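Local atomic coordinates of serine hydrolase CCSP0084 (Cycloclasticus sp. P1, PDB entry 4I3F), a protein that probably hydrolyses esters and carbon-carbon bonds of meta-cleavage products, as a serine hydrolase of the alpha/beta-hydrolase superfamily from a bacterium that degrades polyaromatic hydrocarbons. Residues N26-E38 with I102-K114. Numbering follows the deposited sequence.
Sequences NIQTGSFNTFLNE and IWVQQQIDLLDAK
The ring of F32 meets the amide of Q106 at its edge, where NE2 lies near the ring plane 3.9 Å from CE1; the two planes are 65° apart. S31 OG also lies at the edge, in the plane. One face of the ring carries the carbonyl oxygen T29 O, offset toward the rim, and the ring of H89 meets that of F32 with the planes about 45° apart. Q106 runs extended from the helix, its CG trans to the main-chain nitrogen (chi1 177°), which brings the amide to T34, and its NE2 gives T34 OG1 a nearly straight bond of 2.9 Å, close to the amide plane. T34 OG1 also shares a 2.7 Å hydrogen bond with T29 OG1. The backbone of D80 and A82 holds the other N-H and OE1 of Q106, fixing the rotation of this buried amide. Where the hairpin turns, T29 CB rests on D109 CB at 3.8 Å, and a water donates to both T29 O and D109 OD2. Farther along, L110 CD1 touches both I27 CG2 (3.9 Å) and L36, and L110 CD2 meets L36 CD1 at 4.0 Å, while I27 CD1 presses on A113 CB at 3.5 Å. K114, bent at chi2 and chi3, passes I27 CD1 and forms a salt bridge from NZ to E38 OE1 (2.9 Å), approached from above the carboxylate plane; H75 holds OE2. Cutting E38 back to an alanine is likely to leave the K114 ammonium without its carboxylate mate and H75 without a hydrogen-bond partner. The T29-F32 type II' turn closes the hairpin of strands 23-29 and 32-39 at one border of the central sheet, and helix 96-113 packs over one side of this hairpin, from the turn to E38: the antiparallel N-terminal strands and a flanking helix of the alpha/beta-hydrolase fold.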
ATOM      1  N   ASN A  26      -0.338   4.343  19.431  1.00 21.59           N
ATOM      2  CA  ASN A  26      -0.236   5.607  18.735  1.00 22.85           C
ATOM      3  C   ASN A  26       1.148   6.144  19.025  1.00 25.89           C
ATOM      4  O   ASN A  26       1.529   6.310  20.188  1.00 33.03           O
ATOM      5  CB  ASN A  26      -1.312   6.581  19.218  1.00 24.01           C
ATOM      6  CG  ASN A  26      -2.711   6.094  18.910  1.00 29.06           C
ATOM      7  OD1 ASN A  26      -3.166   6.177  17.770  1.00 26.94           O
ATOM      8  ND2 ASN A  26      -3.401   5.576  19.921  1.00 34.51           N
ATOM      9  N   ILE A  27       1.913   6.390  17.970  1.00 21.90           N
ATOM     10  CA  ILE A  27       3.312   6.733  18.137  1.00 20.35           C
ATOM     11  C   ILE A  27       3.632   8.026  17.396  1.00 17.52           C
ATOM     12  O   ILE A  27       3.216   8.218  16.252  1.00 16.06           O
ATOM     13  CB  ILE A  27       4.209   5.553  17.696  1.00 21.40           C
ATOM     14  CG1 ILE A  27       5.684   5.857  17.931  1.00 27.25           C
ATOM     15  CG2 ILE A  27       3.943   5.162  16.254  1.00 20.87           C
ATOM     16  CD1 ILE A  27       6.532   4.604  17.992  1.00 29.82           C
ATOM     17  N   GLN A  28       4.340   8.927  18.068  1.00 18.26           N
ATOM     18  CA  GLN A  28       4.651  10.217  17.466  1.00 16.34           C
ATOM     19  C   GLN A  28       5.625  10.054  16.306  1.00 18.51           C
ATOM     20  O   GLN A  28       6.709   9.496  16.467  1.00 22.42           O
ATOM     21  CB  GLN A  28       5.233  11.156  18.514  1.00 21.96           C
ATOM     22  CG  GLN A  28       5.541  12.542  17.993  1.00 21.81           C
ATOM     23  CD  GLN A  28       6.015  13.460  19.096  1.00 42.02           C
ATOM     24  OE1 GLN A  28       5.474  13.448  20.200  1.00 48.09           O
ATOM     25  NE2 GLN A  28       7.040  14.254  18.809  1.00 46.20           N
ATOM     26  N   THR A  29       5.234  10.539  15.131  1.00 16.07           N
ATOM     27  CA  THR A  29       6.102  10.496  13.968  1.00 14.16           C
ATOM     28  C   THR A  29       6.159  11.900  13.402  1.00 15.69           C
ATOM     29  O   THR A  29       5.304  12.291  12.599  1.00 14.99           O
ATOM     30  CB  THR A  29       5.585   9.516  12.894  1.00 15.64           C
ATOM     31  OG1 THR A  29       4.204   9.798  12.626  1.00 14.91           O
ATOM     32  CG2 THR A  29       5.699   8.074  13.382  1.00 13.88           C
ATOM     33  N   GLY A  30       7.153  12.665  13.838  1.00 17.38           N
ATOM     34  CA  GLY A  30       7.248  14.057  13.440  1.00 17.86           C
ATOM     35  C   GLY A  30       6.142  14.894  14.060  1.00 20.95           C
ATOM     36  O   GLY A  30       5.947  14.861  15.273  1.00 18.10           O
ATOM     37  N   SER A  31       5.406  15.622  13.222  1.00 15.99           N
ATOM     38  CA  SER A  31       4.441  16.602  13.702  1.00 17.85           C
ATOM     39  C   SER A  31       3.061  16.009  13.990  1.00 15.23           C
ATOM     40  O   SER A  31       2.147  16.733  14.398  1.00 15.96           O
ATOM     41  CB  SER A  31       4.309  17.751  12.702  1.00 16.14           C
ATOM     42  OG  SER A  31       3.908  17.267  11.430  1.00 17.48           O
ATOM     43  N   PHE A  32       2.898  14.705  13.782  1.00 14.30           N
ATOM     44  CA  PHE A  32       1.602  14.074  14.013  1.00 15.76           C
ATOM     45  C   PHE A  32       1.776  12.670  14.579  1.00 15.53           C
ATOM     46  O   PHE A  32       2.884  12.133  14.572  1.00 16.76           O
ATOM     47  CB  PHE A  32       0.806  14.004  12.702  1.00 13.82           C
ATOM     48  CG  PHE A  32       1.475  13.204  11.632  1.00 13.66           C
ATOM     49  CD1 PHE A  32       1.111  11.883  11.409  1.00 15.03           C
ATOM     50  CD2 PHE A  32       2.486  13.764  10.854  1.00 16.17           C
ATOM     51  CE1 PHE A  32       1.742  11.135  10.432  1.00 11.84           C
ATOM     52  CE2 PHE A  32       3.116  13.023   9.864  1.00 13.67           C
ATOM     53  CZ  PHE A  32       2.747  11.701   9.655  1.00 13.20           C
ATOM     54  N   ASN A  33       0.686  12.069  15.053  1.00 15.51           N
ATOM     55  CA  ASN A  33       0.744  10.692  15.547  1.00 18.03           C
ATOM     56  C   ASN A  33       0.376   9.655  14.502  1.00 16.86           C
ATOM     57  O   ASN A  33      -0.551   9.857  13.715  1.00 16.23           O
ATOM     58  CB  ASN A  33      -0.150  10.516  16.770  1.00 20.63           C
ATOM     59  CG  ASN A  33       0.431  11.158  18.001  1.00 28.56           C
ATOM     60  OD1 ASN A  33       1.629  11.069  18.247  1.00 33.88           O
ATOM     61  ND2 ASN A  33      -0.416  11.822  18.781  1.00 36.01           N
ATOM     62  N   THR A  34       1.097   8.538  14.517  1.00 12.46           N
ATOM     63  CA  THR A  34       0.798   7.414  13.636  1.00 13.79           C
ATOM     64  C   THR A  34       0.118   6.282  14.398  1.00 16.05           C
ATOM     65  O   THR A  34       0.605   5.849  15.442  1.00 17.40           O
ATOM     66  CB  THR A  34       2.072   6.877  12.969  1.00 15.62           C
ATOM     67  OG1 THR A  34       2.499   7.800  11.962  1.00 14.40           O
ATOM     68  CG2 THR A  34       1.812   5.524  12.312  1.00 15.18           C
ATOM     69  N   PHE A  35      -1.015   5.806  13.881  1.00 14.81           N
ATOM     70  CA  PHE A  35      -1.647   4.630  14.462  1.00 15.76           C
ATOM     71  C   PHE A  35      -0.935   3.407  13.907  1.00 14.99           C
ATOM     72  O   PHE A  35      -0.784   3.270  12.694  1.00 12.81           O
ATOM     73  CB  PHE A  35      -3.134   4.587  14.125  1.00 16.39           C
ATOM     74  CG  PHE A  35      -3.841   3.395  14.705  1.00 17.47           C
ATOM     75  CD1 PHE A  35      -4.175   3.362  16.054  1.00 17.03           C
ATOM     76  CD2 PHE A  35      -4.150   2.302  13.907  1.00 14.87           C
ATOM     77  CE1 PHE A  35      -4.817   2.268  16.601  1.00 22.69           C
ATOM     78  CE2 PHE A  35      -4.793   1.205  14.442  1.00 18.35           C
ATOM     79  CZ  PHE A  35      -5.128   1.184  15.793  1.00 18.58           C
ATOM     80  N   LEU A  36      -0.483   2.532  14.799  1.00 15.95           N
ATOM     81  CA  LEU A  36       0.367   1.422  14.401  1.00 15.24           C
ATOM     82  C   LEU A  36      -0.193   0.075  14.836  1.00 14.16           C
ATOM     83  O   LEU A  36      -0.558  -0.112  15.994  1.00 19.02           O
ATOM     84  CB  LEU A  36       1.759   1.608  15.005  1.00 18.14           C
ATOM     85  CG  LEU A  36       2.766   0.499  14.712  1.00 19.21           C
ATOM     86  CD1 LEU A  36       3.136   0.492  13.238  1.00 18.15           C
ATOM     87  CD2 LEU A  36       3.995   0.645  15.592  1.00 17.48           C
ATOM     88  N   ASN A  37      -0.277  -0.859  13.898  1.00 16.71           N
ATOM     89  CA  ASN A  37      -0.524  -2.257  14.244  1.00 19.65           C
ATOM     90  C   ASN A  37       0.793  -3.041  14.236  1.00 16.36           C
ATOM     91  O   ASN A  37       1.608  -2.864  13.334  1.00 15.42           O
ATOM     92  CB  ASN A  37      -1.476  -2.887  13.235  1.00 17.94           C
ATOM     93  CG  ASN A  37      -2.805  -2.159  13.150  1.00 16.54           C
ATOM     94  OD1 ASN A  37      -3.696  -2.391  13.955  1.00 17.84           O
ATOM     95  ND2 ASN A  37      -2.949  -1.293  12.153  1.00 12.17           N
ATOM     96  N   GLU A  38       0.992  -3.896  15.236  1.00 14.73           N
ATOM     97  CA  GLU A  38       2.193  -4.727  15.313  1.00 17.65           C
ATOM     98  C   GLU A  38       1.864  -6.176  15.646  1.00 18.61           C
ATOM     99  O   GLU A  38       0.933  -6.459  16.393  1.00 20.17           O
ATOM    100  CB  GLU A  38       3.137  -4.208  16.398  1.00 21.83           C
ATOM    101  CG  GLU A  38       4.078  -3.117  15.965  1.00 22.56           C
ATOM    102  CD  GLU A  38       5.020  -2.721  17.081  1.00 25.78           C
ATOM    103  OE1 GLU A  38       4.571  -2.017  18.008  1.00 24.06           O
ATOM    104  OE2 GLU A  38       6.197  -3.128  17.036  1.00 21.53           O
ATOM    105  N   ILE A 102       5.639  13.557   2.776  1.00 11.51           N
ATOM    106  CA  ILE A 102       5.115  13.207   4.099  1.00 10.28           C
ATOM    107  C   ILE A 102       5.106  11.692   4.358  1.00 12.07           C
ATOM    108  O   ILE A 102       5.482  11.243   5.451  1.00 14.19           O
ATOM    109  CB  ILE A 102       3.685  13.778   4.293  1.00 11.58           C
ATOM    110  CG1 ILE A 102       3.740  15.271   4.595  1.00 13.31           C
ATOM    111  CG2 ILE A 102       2.953  13.038   5.405  1.00 13.02           C
ATOM    112  CD1 ILE A 102       2.391  15.984   4.493  1.00 14.55           C
ATOM    113  N   TRP A 103       4.664  10.916   3.373  1.00 10.45           N
ATOM    114  CA  TRP A 103       4.567   9.457   3.518  1.00  9.69           C
ATOM    115  C   TRP A 103       5.942   8.809   3.690  1.00 12.25           C
ATOM    116  O   TRP A 103       6.108   7.891   4.506  1.00 11.03           O
ATOM    117  CB  TRP A 103       3.816   8.859   2.329  1.00 12.82           C
ATOM    118  CG  TRP A 103       2.353   9.253   2.301  1.00 13.85           C
ATOM    119  CD1 TRP A 103       1.561   9.520   3.382  1.00 11.39           C
ATOM    120  CD2 TRP A 103       1.526   9.444   1.140  1.00 12.86           C
ATOM    121  NE1 TRP A 103       0.288   9.841   2.967  1.00 11.28           N
ATOM    122  CE2 TRP A 103       0.242   9.810   1.598  1.00 12.16           C
ATOM    123  CE3 TRP A 103       1.747   9.340  -0.241  1.00  9.87           C
ATOM    124  CZ2 TRP A 103      -0.822  10.069   0.723  1.00 11.61           C
ATOM    125  CZ3 TRP A 103       0.691   9.601  -1.107  1.00 10.70           C
ATOM    126  CH2 TRP A 103      -0.572   9.968  -0.624  1.00 10.27           C
ATOM    127  N   VAL A 104       6.925   9.293   2.932  1.00 11.31           N
ATOM    128  CA  VAL A 104       8.298   8.812   3.061  1.00 12.28           C
ATOM    129  C   VAL A 104       8.838   9.138   4.456  1.00 11.90           C
ATOM    130  O   VAL A 104       9.304   8.244   5.164  1.00 11.88           O
ATOM    131  CB  VAL A 104       9.210   9.377   1.939  1.00 13.78           C
ATOM    132  CG1 VAL A 104      10.690   9.094   2.220  1.00 13.27           C
ATOM    133  CG2 VAL A 104       8.800   8.784   0.584  1.00 14.33           C
ATOM    134  N   GLN A 105       8.754  10.402   4.872  1.00 14.91           N
ATOM    135  CA  GLN A 105       9.301  10.783   6.174  1.00 12.25           C
ATOM    136  C   GLN A 105       8.577  10.076   7.322  1.00 12.68           C
ATOM    137  O   GLN A 105       9.189   9.735   8.339  1.00 13.60           O
ATOM    138  CB  GLN A 105       9.295  12.309   6.376  1.00 12.44           C
ATOM    139  CG  GLN A 105      10.107  12.762   7.584  1.00 19.16           C
ATOM    140  CD  GLN A 105      11.579  12.385   7.471  1.00 23.61           C
ATOM    141  OE1 GLN A 105      12.216  12.643   6.451  1.00 24.78           O
ATOM    142  NE2 GLN A 105      12.126  11.783   8.524  1.00 21.34           N
ATOM    143  N   GLN A 106       7.279   9.842   7.162  1.00 11.74           N
ATOM    144  CA  GLN A 106       6.522   9.116   8.180  1.00 12.96           C
ATOM    145  C   GLN A 106       7.133   7.742   8.471  1.00 12.08           C
ATOM    146  O   GLN A 106       7.257   7.340   9.634  1.00 12.21           O
ATOM    147  CB  GLN A 106       5.058   8.948   7.756  1.00 10.04           C
ATOM    148  CG  GLN A 106       4.237   8.122   8.766  1.00  9.59           C
ATOM    149  CD  GLN A 106       2.855   7.766   8.262  1.00  9.88           C
ATOM    150  OE1 GLN A 106       2.600   7.772   7.055  1.00 13.71           O
ATOM    151  NE2 GLN A 106       1.954   7.439   9.183  1.00 10.60           N
ATOM    152  N   GLN A 107       7.524   7.018   7.429  1.00 12.53           N
ATOM    153  CA  GLN A 107       8.040   5.670   7.646  1.00 12.72           C
ATOM    154  C   GLN A 107       9.423   5.694   8.268  1.00 11.32           C
ATOM    155  O   GLN A 107       9.752   4.833   9.088  1.00 12.48           O
ATOM    156  CB  GLN A 107       8.043   4.859   6.340  1.00  8.34           C
ATOM    157  CG  GLN A 107       6.678   4.768   5.655  1.00 10.64           C
ATOM    158  CD  GLN A 107       5.540   4.532   6.634  1.00 12.53           C
ATOM    159  OE1 GLN A 107       5.637   3.698   7.523  1.00 14.25           O
ATOM    160  NE2 GLN A 107       4.461   5.278   6.476  1.00 23.47           N
ATOM    161  N   ILE A 108      10.237   6.677   7.887  1.00 11.80           N
ATOM    162  CA  ILE A 108      11.546   6.853   8.508  1.00 11.95           C
ATOM    163  C   ILE A 108      11.381   7.221   9.986  1.00 15.21           C
ATOM    164  O   ILE A 108      12.064   6.659  10.851  1.00 13.67           O
ATOM    165  CB  ILE A 108      12.375   7.930   7.792  1.00 11.21           C
ATOM    166  CG1 ILE A 108      12.619   7.524   6.337  1.00 15.78           C
ATOM    167  CG2 ILE A 108      13.702   8.157   8.512  1.00 12.08           C
ATOM    168  CD1 ILE A 108      13.344   6.201   6.201  1.00 16.61           C
ATOM    169  N   ASP A 109      10.466   8.150  10.267  1.00 12.13           N
ATOM    170  CA  ASP A 109      10.178   8.547  11.644  1.00 14.74           C
ATOM    171  C   ASP A 109       9.631   7.378  12.466  1.00 14.72           C
ATOM    172  O   ASP A 109       9.894   7.288  13.668  1.00 13.84           O
ATOM    173  CB  ASP A 109       9.180   9.706  11.681  1.00 14.31           C
ATOM    174  CG  ASP A 109       9.774  11.010  11.187  1.00 18.04           C
ATOM    175  OD1 ASP A 109      11.021  11.122  11.123  1.00 17.84           O
ATOM    176  OD2 ASP A 109       8.984  11.928  10.864  1.00 18.57           O
ATOM    177  N   LEU A 110       8.874   6.492  11.824  1.00 15.24           N
ATOM    178  CA  LEU A 110       8.359   5.296  12.500  1.00 13.76           C
ATOM    179  C   LEU A 110       9.494   4.328  12.847  1.00 14.66           C
ATOM    180  O   LEU A 110       9.594   3.859  13.980  1.00 14.14           O
ATOM    181  CB  LEU A 110       7.316   4.596  11.623  1.00 11.87           C
ATOM    182  CG  LEU A 110       6.716   3.274  12.118  1.00 13.66           C
ATOM    183  CD1 LEU A 110       6.049   3.448  13.475  1.00 16.93           C
ATOM    184  CD2 LEU A 110       5.718   2.703  11.112  1.00  9.75           C
ATOM    185  N   LEU A 111      10.343   4.019  11.867  1.00 12.60           N
ATOM    186  CA  LEU A 111      11.474   3.126  12.109  1.00 13.82           C
ATOM    187  C   LEU A 111      12.415   3.690  13.175  1.00 13.69           C
ATOM    188  O   LEU A 111      12.929   2.945  14.016  1.00 14.89           O
ATOM    189  CB  LEU A 111      12.231   2.841  10.805  1.00 12.30           C
ATOM    190  CG  LEU A 111      11.466   2.092   9.719  1.00 15.17           C
ATOM    191  CD1 LEU A 111      12.321   1.951   8.460  1.00 15.77           C
ATOM    192  CD2 LEU A 111      11.016   0.720  10.206  1.00 15.59           C
ATOM    193  N   ASP A 112      12.628   5.004  13.162  1.00 13.71           N
ATOM    194  CA  ASP A 112      13.489   5.621  14.159  1.00 14.22           C
ATOM    195  C   ASP A 112      12.866   5.493  15.554  1.00 15.88           C
ATOM    196  O   ASP A 112      13.554   5.226  16.535  1.00 17.09           O
ATOM    197  CB  ASP A 112      13.724   7.100  13.837  1.00 16.09           C
ATOM    198  CG  ASP A 112      14.682   7.315  12.679  1.00 22.43           C
ATOM    199  OD1 ASP A 112      15.311   6.340  12.205  1.00 20.28           O
ATOM    200  OD2 ASP A 112      14.815   8.486  12.255  1.00 20.85           O
ATOM    201  N   ALA A 113      11.551   5.679  15.618  1.00 18.18           N
ATOM    202  CA  ALA A 113      10.796   5.610  16.870  1.00 17.79           C
ATOM    203  C   ALA A 113      10.753   4.200  17.462  1.00 16.47           C
ATOM    204  O   ALA A 113      10.526   4.028  18.667  1.00 17.93           O
ATOM    205  CB  ALA A 113       9.391   6.108  16.629  1.00 17.38           C
ATOM    206  N   LYS A 114      10.946   3.197  16.610  1.00 15.64           N
ATOM    207  CA  LYS A 114      10.943   1.799  17.036  1.00 20.62           C
ATOM    208  C   LYS A 114      12.364   1.248  17.182  1.00 21.20           C
ATOM    209  O   LYS A 114      12.554   0.074  17.540  1.00 22.52           O
ATOM    210  CB  LYS A 114      10.156   0.940  16.039  1.00 18.53           C
ATOM    211  CG  LYS A 114       8.700   1.346  15.886  1.00 18.27           C
ATOM    212  CD  LYS A 114       7.959   1.294  17.215  1.00 27.08           C
ATOM    213  CE  LYS A 114       7.541  -0.110  17.574  1.00 24.84           C
ATOM    214  NZ  LYS A 114       6.680  -0.150  18.799  1.00 26.87           N
TER
HETATM  215  O   HOH W   1       6.502  12.096   9.987  1.00 15.06           O
HETATM  216  O   HOH W   2       7.668  -3.340  19.052  1.00 34.70           O